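Local coordinates for hypothetical protein PH1109 (Pyrococcus horikoshii, PDB 2E6U) that is of unknown function but binds coenzyme A and has the Rossmann-like fold of the CoA-binding domain family, at residues A[6-11]-A[127-132]; A[80-85]-A[104-109]. All coordinates share one frame; numbering follows the deposited sequence.

In the fold
From the N terminus, the chain first lays loop 6-11 against segment 127-132, so that contact 1 closes a loop of 115 residues holding the whole parallel sheet up to its last strand. Contact 2 is nested inside that loop: 80-85 and 104-109 are joined through helix 87-100. The two meet where strand 126-129 pairs with strand 104-107, Val-128 O lying 2.8 Å from Phe-107 N, and the indole NE1 of Trp-106 reaches the backbone O of Arg-131. Contact 1 thus fixes the N-terminal loop to one edge strand of the sheet, 126-129, contact 2 builds the sheet centre, and both reach coenzyme A just past the C-terminal ends of strands, through Cys-132 and Tyr-109 respectively.

Contact 1: A[6-11]-A[127-132]; sequences PIDGLT and IVANRC. With COA (coenzyme A), chain F.
With CG of Asp-8 set between its backbone N and carbonyl carbon (chi1 57°), the carboxylate turns its two oxygens to Arg-131, whose side chain leaves with CG beside the backbone N (chi1 -52°) and runs extended to NE. The two groups meet side-on and nearly coplanar, their planes 6° apart: Arg-131 NH2 bonds Asp-8 OD1 at 2.7 Å and Arg-131 NE bonds Asp-8 OD2 at 2.9 Å, both almost straight and both on syn lone pairs. The anti lone pair of Asp-8 OD2 takes the backbone N of Ala-129 at 2.9 Å. On its anti side, but out of the carboxylate plane, Asp-8 OD1 accepts from Leu-10 N, 3.1 Å away, making an Asx turn that overlaps the type I turn from Pro-6 to Gly-9. Arg-131 NH2 also donates to Leu-10 O at 2.9 Å, a bent bond tilted from the carbonyl plane, and CB of Pro-6 packs obliquely against the same nitrogen. Beside this network Leu-10 CD1 touches Val-128 CG2 at 3.7 Å, while water 1 bridges Asp-8 O and Ile-127 O. Glu-136 of helix 133-141 forms a second salt bridge, to Arg-131 NH1. Four protein donors on one carboxylate, two per oxygen, fix its rotation about the CB-CG bond; they would probably favour the ionised acid, and the paired charges join the N-terminal loop to the segment following the last strand.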
ATOM      1  N   PRO A   6       1.845  14.299 -11.059  1.00 45.16           N
ATOM      2  CA  PRO A   6       1.000  13.434 -10.228  1.00 42.16           C
ATOM      3  C   PRO A   6       0.292  14.190  -9.114  1.00 39.11           C
ATOM      4  O   PRO A   6       0.864  15.089  -8.485  1.00 37.52           O
ATOM      5  CB  PRO A   6       1.994  12.421  -9.648  1.00 42.52           C
ATOM      6  CG  PRO A   6       3.273  12.615 -10.444  1.00 44.30           C
ATOM      7  CD  PRO A   6       3.274  14.054 -10.798  1.00 44.83           C
ATOM      8  N   ILE A   7      -0.956  13.803  -8.864  1.00 36.35           N
ATOM      9  CA  ILE A   7      -1.782  14.488  -7.878  1.00 34.13           C
ATOM     10  C   ILE A   7      -1.190  14.500  -6.457  1.00 32.59           C
ATOM     11  O   ILE A   7      -1.443  15.433  -5.701  1.00 31.12           O
ATOM     12  CB  ILE A   7      -3.257  13.958  -7.886  1.00 34.37           C
ATOM     13  CG1 ILE A   7      -4.234  15.131  -7.688  1.00 34.41           C
ATOM     14  CG2 ILE A   7      -3.454  12.860  -6.840  1.00 34.57           C
ATOM     15  CD1 ILE A   7      -5.730  14.778  -7.781  1.00 33.82           C
ATOM     16  N   ASP A   8      -0.393  13.479  -6.101  1.00 30.58           N
ATOM     17  CA  ASP A   8       0.192  13.402  -4.760  1.00 29.29           C
ATOM     18  C   ASP A   8       1.428  14.299  -4.594  1.00 28.75           C
ATOM     19  O   ASP A   8       1.951  14.472  -3.482  1.00 28.52           O
ATOM     20  CB  ASP A   8       0.496  11.942  -4.354  1.00 28.85           C
ATOM     21  CG  ASP A   8       1.426  11.221  -5.326  1.00 28.51           C
ATOM     22  OD1 ASP A   8       2.304  11.852  -5.957  1.00 26.03           O
ATOM     23  OD2 ASP A   8       1.309   9.978  -5.449  1.00 26.42           O
ATOM     24  N   GLY A   9       1.887  14.857  -5.707  1.00 28.74           N
ATOM     25  CA  GLY A   9       2.951  15.851  -5.678  1.00 28.09           C
ATOM     26  C   GLY A   9       4.344  15.277  -5.470  1.00 28.05           C
ATOM     27  O   GLY A   9       5.294  16.037  -5.273  1.00 28.02           O
ATOM     28  N   LEU A  10       4.476  13.951  -5.502  1.00 26.65           N
ATOM     29  CA  LEU A  10       5.774  13.299  -5.266  1.00 26.61           C
ATOM     30  C   LEU A  10       6.581  13.177  -6.538  1.00 26.39           C
ATOM     31  O   LEU A  10       6.050  12.822  -7.597  1.00 26.47           O
ATOM     32  CB  LEU A  10       5.588  11.894  -4.632  1.00 25.83           C
ATOM     33  CG  LEU A  10       4.836  11.917  -3.302  1.00 27.08           C
ATOM     34  CD1 LEU A  10       4.419  10.502  -2.868  1.00 26.73           C
ATOM     35  CD2 LEU A  10       5.648  12.590  -2.210  1.00 27.53           C
ATOM     36  N   THR A  11       7.875  13.481  -6.434  1.00 27.31           N
ATOM     37  CA  THR A  11       8.794  13.327  -7.556  1.00 28.09           C
ATOM     38  C   THR A  11       9.151  11.867  -7.736  1.00 28.86           C
ATOM     39  O   THR A  11       8.893  11.047  -6.837  1.00 28.72           O
ATOM     40  CB  THR A  11      10.109  14.122  -7.348  1.00 28.47           C
ATOM     41  OG1 THR A  11      10.804  13.610  -6.200  1.00 27.91           O
ATOM     42  CG2 THR A  11       9.816  15.604  -7.148  1.00 28.75           C
ATOM     43  N   ILE A 127       1.505  10.312   1.664  1.00 23.52           N
ATOM     44  CA  ILE A 127       0.426   9.772   0.840  1.00 23.46           C
ATOM     45  C   ILE A 127       0.890   9.593  -0.599  1.00 23.29           C
ATOM     46  O   ILE A 127       1.389  10.545  -1.252  1.00 23.46           O
ATOM     47  CB  ILE A 127      -0.844  10.663   0.926  1.00 23.24           C
ATOM     48  CG1 ILE A 127      -1.365  10.650   2.373  1.00 26.08           C
ATOM     49  CG2 ILE A 127      -1.907  10.189  -0.067  1.00 23.72           C
ATOM     50  CD1 ILE A 127      -1.948  11.962   2.824  1.00 29.27           C
ATOM     51  N   VAL A 128       0.763   8.369  -1.094  1.00 21.06           N
ATOM     52  CA  VAL A 128       0.956   8.079  -2.504  1.00 20.55           C
ATOM     53  C   VAL A 128      -0.436   7.802  -3.050  1.00 21.17           C
ATOM     54  O   VAL A 128      -1.184   7.009  -2.480  1.00 19.62           O
ATOM     55  CB  VAL A 128       1.902   6.867  -2.765  1.00 20.17           C
ATOM     56  CG1 VAL A 128       2.055   6.602  -4.246  1.00 19.69           C
ATOM     57  CG2 VAL A 128       3.281   7.084  -2.082  1.00 21.97           C
ATOM     58  N   ALA A 129      -0.803   8.481  -4.130  1.00 21.63           N
ATOM     59  CA  ALA A 129      -2.180   8.390  -4.624  1.00 22.71           C
ATOM     60  C   ALA A 129      -2.270   8.097  -6.109  1.00 23.81           C
ATOM     61  O   ALA A 129      -1.508   8.655  -6.920  1.00 23.72           O
ATOM     62  CB  ALA A 129      -2.972   9.656  -4.262  1.00 22.81           C
ATOM     63  N   ASN A 130      -3.180   7.185  -6.446  1.00 24.58           N
ATOM     64  CA  ASN A 130      -3.417   6.785  -7.827  1.00 26.01           C
ATOM     65  C   ASN A 130      -2.157   6.308  -8.554  1.00 25.31           C
ATOM     66  O   ASN A 130      -1.871   6.713  -9.686  1.00 25.97           O
ATOM     67  CB  ASN A 130      -4.107   7.928  -8.578  1.00 26.97           C
ATOM     68  CG  ASN A 130      -4.971   7.446  -9.716  1.00 30.43           C
ATOM     69  OD1 ASN A 130      -4.976   8.050 -10.791  1.00 32.28           O
ATOM     70  ND2 ASN A 130      -5.723   6.362  -9.488  1.00 33.61           N
ATOM     71  N   ARG A 131      -1.381   5.457  -7.879  1.00 23.44           N
ATOM     72  CA  ARG A 131      -0.218   4.821  -8.492  1.00 22.35           C
ATOM     73  C   ARG A 131      -0.254   3.326  -8.131  1.00 21.37           C
ATOM     74  O   ARG A 131      -0.952   2.943  -7.201  1.00 20.51           O
ATOM     75  CB  ARG A 131       1.098   5.397  -7.934  1.00 22.08           C
ATOM     76  CG  ARG A 131       1.253   6.910  -7.956  1.00 22.13           C
ATOM     77  CD  ARG A 131       2.729   7.267  -7.728  1.00 22.13           C
ATOM     78  NE  ARG A 131       2.948   8.707  -7.462  1.00 24.57           N
ATOM     79  CZ  ARG A 131       3.881   9.448  -8.064  1.00 25.62           C
ATOM     80  NH1 ARG A 131       4.680   8.915  -8.982  1.00 25.44           N
ATOM     81  NH2 ARG A 131       4.014  10.731  -7.746  1.00 27.51           N
ATOM     82  N   CYS A 132       0.506   2.507  -8.847  1.00 21.16           N
ATOM     83  CA  CYS A 132       0.659   1.099  -8.503  1.00 21.13           C
ATOM     84  C   CYS A 132       2.090   0.847  -8.010  1.00 20.01           C
ATOM     85  O   CYS A 132       3.038   1.276  -8.661  1.00 20.46           O
ATOM     86  CB  CYS A 132       0.383   0.224  -9.720  1.00 21.46           C
ATOM     87  SG  CYS A 132       0.705  -1.540  -9.441  1.00 23.60           S
TER
HETATM   88  N1A COA F 200     -10.644  -5.731   4.393  1.00 15.22           N
HETATM   89  C2A COA F 200      -9.624  -6.327   3.544  1.00 14.39           C
HETATM   90  N3A COA F 200     -10.093  -6.831   2.267  1.00 14.84           N
HETATM   91  C4A COA F 200     -11.393  -6.670   1.918  1.00 16.70           C
HETATM   92  C5A COA F 200     -12.318  -6.033   2.754  1.00 15.40           C
HETATM   93  C6A COA F 200     -11.925  -5.572   4.015  1.00 15.32           C
HETATM   94  N6A COA F 200     -12.776  -4.967   4.920  1.00 15.47           N
HETATM   95  N7A COA F 200     -13.504  -6.055   2.090  1.00 15.11           N
HETATM   96  C8A COA F 200     -13.330  -6.660   0.897  1.00 15.86           C
HETATM   97  N9A COA F 200     -12.025  -7.019   0.805  1.00 15.85           N
HETATM   98  C1B COA F 200     -11.396  -7.741  -0.299  1.00 15.25           C
HETATM   99  C2B COA F 200     -12.275  -8.934  -0.740  1.00 17.80           C
HETATM  100  O2B COA F 200     -12.071 -10.109   0.059  1.00 17.24           O
HETATM  101  C3B COA F 200     -11.921  -9.092  -2.216  1.00 17.98           C
HETATM  102  O3B COA F 200     -11.089 -10.219  -2.497  1.00 20.15           O
HETATM  103  P3B COA F 200     -11.729 -11.645  -2.869  1.00 18.74           P
HETATM  104  O7A COA F 200     -12.776 -11.886  -1.784  1.00 16.49           O
HETATM  105  O8A COA F 200     -12.323 -11.439  -4.242  1.00 19.35           O
HETATM  106  O9A COA F 200     -10.570 -12.622  -2.883  1.00 19.91           O
HETATM  107  C4B COA F 200     -11.182  -7.809  -2.557  1.00 16.90           C
HETATM  108  O4B COA F 200     -11.356  -6.957  -1.453  1.00 18.21           O
HETATM  109  C5B COA F 200     -11.746  -7.049  -3.754  1.00 18.60           C
HETATM  110  O5B COA F 200     -13.172  -7.010  -3.624  1.00 19.98           O
HETATM  111  P1A COA F 200     -13.972  -5.800  -4.311  1.00 22.59           P
HETATM  112  O1A COA F 200     -13.500  -4.530  -3.667  1.00 21.98           O
HETATM  113  O2A COA F 200     -15.423  -6.243  -4.182  1.00 23.79           O
HETATM  114  O3A COA F 200     -13.462  -5.949  -5.806  1.00 22.01           O
HETATM  115  P2A COA F 200     -13.763  -5.016  -7.089  1.00 23.77           P
HETATM  116  O4A COA F 200     -14.911  -4.133  -6.722  1.00 23.10           O
HETATM  117  O5A COA F 200     -13.738  -5.954  -8.265  1.00 23.63           O
HETATM  118  O6A COA F 200     -12.436  -4.144  -7.187  1.00 22.03           O
HETATM  119  CBP COA F 200     -10.687  -2.892  -6.140  1.00 17.63           C
HETATM  120  CCP COA F 200     -12.198  -3.032  -6.310  1.00 18.56           C
HETATM  121  CDP COA F 200     -10.097  -4.113  -5.422  1.00 18.71           C
HETATM  122  CEP COA F 200     -10.440  -1.670  -5.241  1.00 19.45           C
HETATM  123  CAP COA F 200     -10.008  -2.785  -7.504  1.00 19.51           C
HETATM  124  OAP COA F 200     -10.436  -1.607  -8.243  1.00 20.86           O
HETATM  125  C9P COA F 200      -8.506  -2.802  -7.207  1.00 21.62           C
HETATM  126  O9P COA F 200      -7.922  -3.969  -7.746  1.00 20.89           O
HETATM  127  N8P COA F 200      -7.826  -1.577  -7.563  1.00 19.87           N
HETATM  128  C7P COA F 200      -6.385  -1.501  -7.664  1.00 18.98           C
HETATM  129  C6P COA F 200      -6.093  -1.689  -9.146  1.00 20.82           C
HETATM  130  C5P COA F 200      -4.679  -1.355  -9.632  1.00 22.53           C
HETATM  131  O5P COA F 200      -3.873  -0.615  -8.740  1.00 19.29           O
HETATM  132  N4P COA F 200      -3.970  -2.474 -10.157  1.00 24.35           N
HETATM  133  C3P COA F 200      -2.562  -2.326 -10.452  1.00 32.00           C
HETATM  134  C2P COA F 200      -2.235  -2.982 -11.774  1.00 37.21           C
HETATM  135  S1P COA F 200      -0.618  -2.368 -12.307  1.00 45.11           S
HETATM  136  O   HOH W   1       1.596  13.217  -1.107  1.00 26.15           O
HETATM  137  O   HOH W   2      -0.382  10.941  -7.719  1.00 27.31           O
HETATM  138  O   HOH W   3       6.548  11.123  -9.741  1.00 26.46           O

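Contact 2: A[80-85]-A[104-109]. With COA (coenzyme A), chain F.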
ATOM      1  N   VAL A  80       4.562   0.636   5.021  1.00 15.91           N
ATOM      2  CA  VAL A  80       3.633   1.064   3.974  1.00 15.59           C
ATOM      3  C   VAL A  80       2.343   0.270   4.104  1.00 15.28           C
ATOM      4  O   VAL A  80       2.379  -0.964   4.205  1.00 14.95           O
ATOM      5  CB  VAL A  80       4.191   0.794   2.580  1.00 15.01           C
ATOM      6  CG1 VAL A  80       3.193   1.251   1.475  1.00 17.06           C
ATOM      7  CG2 VAL A  80       5.572   1.451   2.393  1.00 14.71           C
ATOM      8  N   VAL A  81       1.212   0.978   4.083  1.00 14.64           N
ATOM      9  CA  VAL A  81      -0.098   0.327   3.937  1.00 14.49           C
ATOM     10  C   VAL A  81      -0.532   0.496   2.484  1.00 14.62           C
ATOM     11  O   VAL A  81      -0.778   1.624   2.044  1.00 14.92           O
ATOM     12  CB  VAL A  81      -1.121   0.854   4.957  1.00 14.34           C
ATOM     13  CG1 VAL A  81      -2.482   0.155   4.762  1.00 15.60           C
ATOM     14  CG2 VAL A  81      -0.633   0.572   6.385  1.00 15.54           C
ATOM     15  N   ASP A  82      -0.560  -0.618   1.741  1.00 13.83           N
ATOM     16  CA  ASP A  82      -0.780  -0.652   0.291  1.00 14.38           C
ATOM     17  C   ASP A  82      -2.231  -1.100   0.129  1.00 15.39           C
ATOM     18  O   ASP A  82      -2.586  -2.230   0.480  1.00 15.26           O
ATOM     19  CB  ASP A  82       0.206  -1.625  -0.383  1.00 14.82           C
ATOM     20  CG  ASP A  82       0.164  -1.582  -1.898  1.00 16.70           C
ATOM     21  OD1 ASP A  82      -0.277  -0.553  -2.488  1.00 18.68           O
ATOM     22  OD2 ASP A  82       0.597  -2.571  -2.528  1.00 17.93           O
ATOM     23  N   LEU A  83      -3.072  -0.185  -0.355  1.00 14.22           N
ATOM     24  CA  LEU A  83      -4.539  -0.382  -0.331  1.00 14.74           C
ATOM     25  C   LEU A  83      -5.131  -0.933  -1.634  1.00 15.14           C
ATOM     26  O   LEU A  83      -4.957  -0.325  -2.699  1.00 14.47           O
ATOM     27  CB  LEU A  83      -5.179   0.961  -0.038  1.00 14.82           C
ATOM     28  CG  LEU A  83      -5.477   1.567   1.327  1.00 18.96           C
ATOM     29  CD1 LEU A  83      -5.440   0.713   2.601  1.00 16.96           C
ATOM     30  CD2 LEU A  83      -4.970   2.992   1.488  1.00 19.25           C
ATOM     31  N   PHE A  84      -5.818  -2.081  -1.545  1.00 13.75           N
ATOM     32  CA  PHE A  84      -6.528  -2.684  -2.674  1.00 14.45           C
ATOM     33  C   PHE A  84      -7.989  -2.926  -2.228  1.00 14.80           C
ATOM     34  O   PHE A  84      -8.559  -3.999  -2.450  1.00 15.35           O
ATOM     35  CB  PHE A  84      -5.921  -4.015  -3.095  1.00 14.44           C
ATOM     36  CG  PHE A  84      -4.603  -3.903  -3.831  1.00 14.22           C
ATOM     37  CD1 PHE A  84      -4.576  -3.947  -5.229  1.00 16.02           C
ATOM     38  CD2 PHE A  84      -3.406  -3.813  -3.133  1.00 14.87           C
ATOM     39  CE1 PHE A  84      -3.358  -3.872  -5.935  1.00 15.58           C
ATOM     40  CE2 PHE A  84      -2.183  -3.737  -3.814  1.00 15.68           C
ATOM     41  CZ  PHE A  84      -2.164  -3.766  -5.221  1.00 14.91           C
ATOM     42  N   VAL A  85      -8.569  -1.930  -1.567  1.00 14.48           N
ATOM     43  CA  VAL A  85      -9.951  -2.004  -1.171  1.00 14.49           C
ATOM     44  C   VAL A  85     -10.679  -0.741  -1.616  1.00 15.76           C
ATOM     45  O   VAL A  85     -10.048   0.275  -1.898  1.00 15.33           O
ATOM     46  CB  VAL A  85     -10.105  -2.176   0.350  1.00 14.70           C
ATOM     47  CG1 VAL A  85      -9.621  -3.572   0.766  1.00 14.70           C
ATOM     48  CG2 VAL A  85      -9.357  -1.109   1.115  1.00 14.82           C
ATOM     49  N   VAL A 104       3.795   5.421   5.334  1.00 18.69           N
ATOM     50  CA  VAL A 104       3.279   5.693   4.002  1.00 18.29           C
ATOM     51  C   VAL A 104       1.928   5.023   3.844  1.00 18.74           C
ATOM     52  O   VAL A 104       1.788   3.844   4.187  1.00 18.46           O
ATOM     53  CB  VAL A 104       4.232   5.157   2.899  1.00 18.32           C
ATOM     54  CG1 VAL A 104       3.624   5.317   1.467  1.00 17.39           C
ATOM     55  CG2 VAL A 104       5.624   5.826   2.994  1.00 18.99           C
ATOM     56  N   VAL A 105       0.943   5.761   3.322  1.00 18.67           N
ATOM     57  CA  VAL A 105      -0.324   5.158   2.883  1.00 18.53           C
ATOM     58  C   VAL A 105      -0.303   5.227   1.366  1.00 18.60           C
ATOM     59  O   VAL A 105      -0.059   6.309   0.798  1.00 18.01           O
ATOM     60  CB  VAL A 105      -1.580   5.898   3.453  1.00 19.33           C
ATOM     61  CG1 VAL A 105      -2.874   5.373   2.809  1.00 21.25           C
ATOM     62  CG2 VAL A 105      -1.665   5.742   4.960  1.00 20.47           C
ATOM     63  N   TRP A 106      -0.511   4.087   0.706  1.00 16.53           N
ATOM     64  CA  TRP A 106      -0.428   4.018  -0.755  1.00 17.41           C
ATOM     65  C   TRP A 106      -1.793   3.622  -1.337  1.00 18.40           C
ATOM     66  O   TRP A 106      -2.206   2.461  -1.233  1.00 17.78           O
ATOM     67  CB  TRP A 106       0.667   3.026  -1.204  1.00 17.16           C
ATOM     68  CG  TRP A 106       1.001   3.007  -2.674  1.00 17.15           C
ATOM     69  CD1 TRP A 106       0.130   2.757  -3.710  1.00 17.02           C
ATOM     70  CD2 TRP A 106       2.293   3.237  -3.292  1.00 17.46           C
ATOM     71  NE1 TRP A 106       0.789   2.825  -4.910  1.00 18.94           N
ATOM     72  CE2 TRP A 106       2.110   3.125  -4.688  1.00 18.66           C
ATOM     73  CE3 TRP A 106       3.589   3.519  -2.793  1.00 19.87           C
ATOM     74  CZ2 TRP A 106       3.163   3.276  -5.610  1.00 17.37           C
ATOM     75  CZ3 TRP A 106       4.636   3.673  -3.703  1.00 17.99           C
ATOM     76  CH2 TRP A 106       4.419   3.550  -5.100  1.00 16.84           C
ATOM     77  N   PHE A 107      -2.472   4.596  -1.958  1.00 17.49           N
ATOM     78  CA  PHE A 107      -3.758   4.352  -2.651  1.00 17.82           C
ATOM     79  C   PHE A 107      -3.526   3.808  -4.067  1.00 18.09           C
ATOM     80  O   PHE A 107      -3.070   4.546  -4.984  1.00 18.96           O
ATOM     81  CB  PHE A 107      -4.583   5.654  -2.718  1.00 17.90           C
ATOM     82  CG  PHE A 107      -5.056   6.162  -1.397  1.00 17.19           C
ATOM     83  CD1 PHE A 107      -6.243   5.695  -0.847  1.00 15.39           C
ATOM     84  CD2 PHE A 107      -4.335   7.137  -0.703  1.00 18.10           C
ATOM     85  CE1 PHE A 107      -6.703   6.175   0.379  1.00 16.00           C
ATOM     86  CE2 PHE A 107      -4.774   7.640   0.514  1.00 17.45           C
ATOM     87  CZ  PHE A 107      -5.981   7.167   1.075  1.00 18.29           C
ATOM     88  N   GLN A 108      -3.840   2.530  -4.279  1.00 16.57           N
ATOM     89  CA  GLN A 108      -3.767   1.912  -5.617  1.00 17.43           C
ATOM     90  C   GLN A 108      -4.911   2.478  -6.487  1.00 18.62           C
ATOM     91  O   GLN A 108      -5.718   3.236  -5.966  1.00 18.83           O
ATOM     92  CB  GLN A 108      -3.886   0.388  -5.544  1.00 17.53           C
ATOM     93  CG  GLN A 108      -2.688  -0.293  -4.843  1.00 17.17           C
ATOM     94  CD  GLN A 108      -1.489  -0.546  -5.772  1.00 17.45           C
ATOM     95  OE1 GLN A 108      -1.628  -0.859  -6.991  1.00 19.76           O
ATOM     96  NE2 GLN A 108      -0.314  -0.494  -5.191  1.00 15.05           N
ATOM     97  N   TYR A 109      -4.978   2.111  -7.773  1.00 20.17           N
ATOM     98  CA  TYR A 109      -6.009   2.702  -8.658  1.00 21.74           C
ATOM     99  C   TYR A 109      -7.387   2.347  -8.121  1.00 21.85           C
ATOM    100  O   TYR A 109      -7.623   1.212  -7.700  1.00 20.51           O
ATOM    101  CB  TYR A 109      -5.945   2.194 -10.098  1.00 23.67           C
ATOM    102  CG  TYR A 109      -4.598   2.200 -10.774  1.00 26.25           C
ATOM    103  CD1 TYR A 109      -3.718   3.261 -10.633  1.00 28.20           C
ATOM    104  CD2 TYR A 109      -4.239   1.152 -11.623  1.00 28.80           C
ATOM    105  CE1 TYR A 109      -2.475   3.257 -11.288  1.00 29.13           C
ATOM    106  CE2 TYR A 109      -3.000   1.140 -12.281  1.00 29.91           C
ATOM    107  CZ  TYR A 109      -2.140   2.197 -12.108  1.00 29.67           C
ATOM    108  OH  TYR A 109      -0.933   2.178 -12.777  1.00 31.77           O
TER
HETATM  109  N1A COA F 200     -10.644  -5.731   4.393  1.00 15.22           N
HETATM  110  C2A COA F 200      -9.624  -6.327   3.544  1.00 14.39           C
HETATM  111  N3A COA F 200     -10.093  -6.831   2.267  1.00 14.84           N
HETATM  112  C4A COA F 200     -11.393  -6.670   1.918  1.00 16.70           C
HETATM  113  C5A COA F 200     -12.318  -6.033   2.754  1.00 15.40           C
HETATM  114  C6A COA F 200     -11.925  -5.572   4.015  1.00 15.32           C
HETATM  115  N6A COA F 200     -12.776  -4.967   4.920  1.00 15.47           N
HETATM  116  N7A COA F 200     -13.504  -6.055   2.090  1.00 15.11           N
HETATM  117  C8A COA F 200     -13.330  -6.660   0.897  1.00 15.86           C
HETATM  118  N9A COA F 200     -12.025  -7.019   0.805  1.00 15.85           N
HETATM  119  C1B COA F 200     -11.396  -7.741  -0.299  1.00 15.25           C
HETATM  120  C2B COA F 200     -12.275  -8.934  -0.740  1.00 17.80           C
HETATM  121  O2B COA F 200     -12.071 -10.109   0.059  1.00 17.24           O
HETATM  122  C3B COA F 200     -11.921  -9.092  -2.216  1.00 17.98           C
HETATM  123  O3B COA F 200     -11.089 -10.219  -2.497  1.00 20.15           O
HETATM  124  P3B COA F 200     -11.729 -11.645  -2.869  1.00 18.74           P
HETATM  125  O7A COA F 200     -12.776 -11.886  -1.784  1.00 16.49           O
HETATM  126  O8A COA F 200     -12.323 -11.439  -4.242  1.00 19.35           O
HETATM  127  O9A COA F 200     -10.570 -12.622  -2.883  1.00 19.91           O
HETATM  128  C4B COA F 200     -11.182  -7.809  -2.557  1.00 16.90           C
HETATM  129  O4B COA F 200     -11.356  -6.957  -1.453  1.00 18.21           O
HETATM  130  C5B COA F 200     -11.746  -7.049  -3.754  1.00 18.60           C
HETATM  131  O5B COA F 200     -13.172  -7.010  -3.624  1.00 19.98           O
HETATM  132  P1A COA F 200     -13.972  -5.800  -4.311  1.00 22.59           P
HETATM  133  O1A COA F 200     -13.500  -4.530  -3.667  1.00 21.98           O
HETATM  134  O2A COA F 200     -15.423  -6.243  -4.182  1.00 23.79           O
HETATM  135  O3A COA F 200     -13.462  -5.949  -5.806  1.00 22.01           O
HETATM  136  P2A COA F 200     -13.763  -5.016  -7.089  1.00 23.77           P
HETATM  137  O4A COA F 200     -14.911  -4.133  -6.722  1.00 23.10           O
HETATM  138  O5A COA F 200     -13.738  -5.954  -8.265  1.00 23.63           O
HETATM  139  O6A COA F 200     -12.436  -4.144  -7.187  1.00 22.03           O
HETATM  140  CBP COA F 200     -10.687  -2.892  -6.140  1.00 17.63           C
HETATM  141  CCP COA F 200     -12.198  -3.032  -6.310  1.00 18.56           C
HETATM  142  CDP COA F 200     -10.097  -4.113  -5.422  1.00 18.71           C
HETATM  143  CEP COA F 200     -10.440  -1.670  -5.241  1.00 19.45           C
HETATM  144  CAP COA F 200     -10.008  -2.785  -7.504  1.00 19.51           C
HETATM  145  OAP COA F 200     -10.436  -1.607  -8.243  1.00 20.86           O
HETATM  146  C9P COA F 200      -8.506  -2.802  -7.207  1.00 21.62           C
HETATM  147  O9P COA F 200      -7.922  -3.969  -7.746  1.00 20.89           O
HETATM  148  N8P COA F 200      -7.826  -1.577  -7.563  1.00 19.87           N
HETATM  149  C7P COA F 200      -6.385  -1.501  -7.664  1.00 18.98           C
HETATM  150  C6P COA F 200      -6.093  -1.689  -9.146  1.00 20.82           C
HETATM  151  C5P COA F 200      -4.679  -1.355  -9.632  1.00 22.53           C
HETATM  152  O5P COA F 200      -3.873  -0.615  -8.740  1.00 19.29           O
HETATM  153  N4P COA F 200      -3.970  -2.474 -10.157  1.00 24.35           N
HETATM  154  C3P COA F 200      -2.562  -2.326 -10.452  1.00 32.00           C
HETATM  155  C2P COA F 200      -2.235  -2.982 -11.774  1.00 37.21           C
HETATM  156  S1P COA F 200      -0.618  -2.368 -12.307  1.00 45.11           S
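The parallel strands of a beta-alpha-beta unit pair here in the middle of a Rossmann-like sheet, Val-80 opposite Val-104 and Leu-83 opposite Phe-107. Val-81 uses both backbone polar atoms, N to Val-104 O at 2.9 Å and O from Trp-106 N at 2.8 Å; Leu-83 N then donates to Trp-106 O at 2.9 Å. On one face Val-80 lies alongside Val-104 and the CB of Trp-106. On the other, Leu-83 CD2 presses tightly on Val-105 CG1 (3.4 Å) and sits over the Phe-107 ring, a CH-pi contact offset toward the rim. Past the strands, Gln-108 has CG beside its backbone N (chi1 -67°), over a face of the Phe-84 ring and 3.6 Å from its centroid, and the bend at chi2 (-84°) brings the amide nearly parallel to the ring, 14° apart. Tyr-109 N donates to O5P of coenzyme A at 3.1 Å, so the loop just after strand 104-107 reaches the ligand. Helix 87-100 packs on the Leu-83 and Phe-107 face, while helices 37-47 and 133-141 lie on the face of Asp-82. Strands 24-28 and 126-129 flank the pair in the sheet.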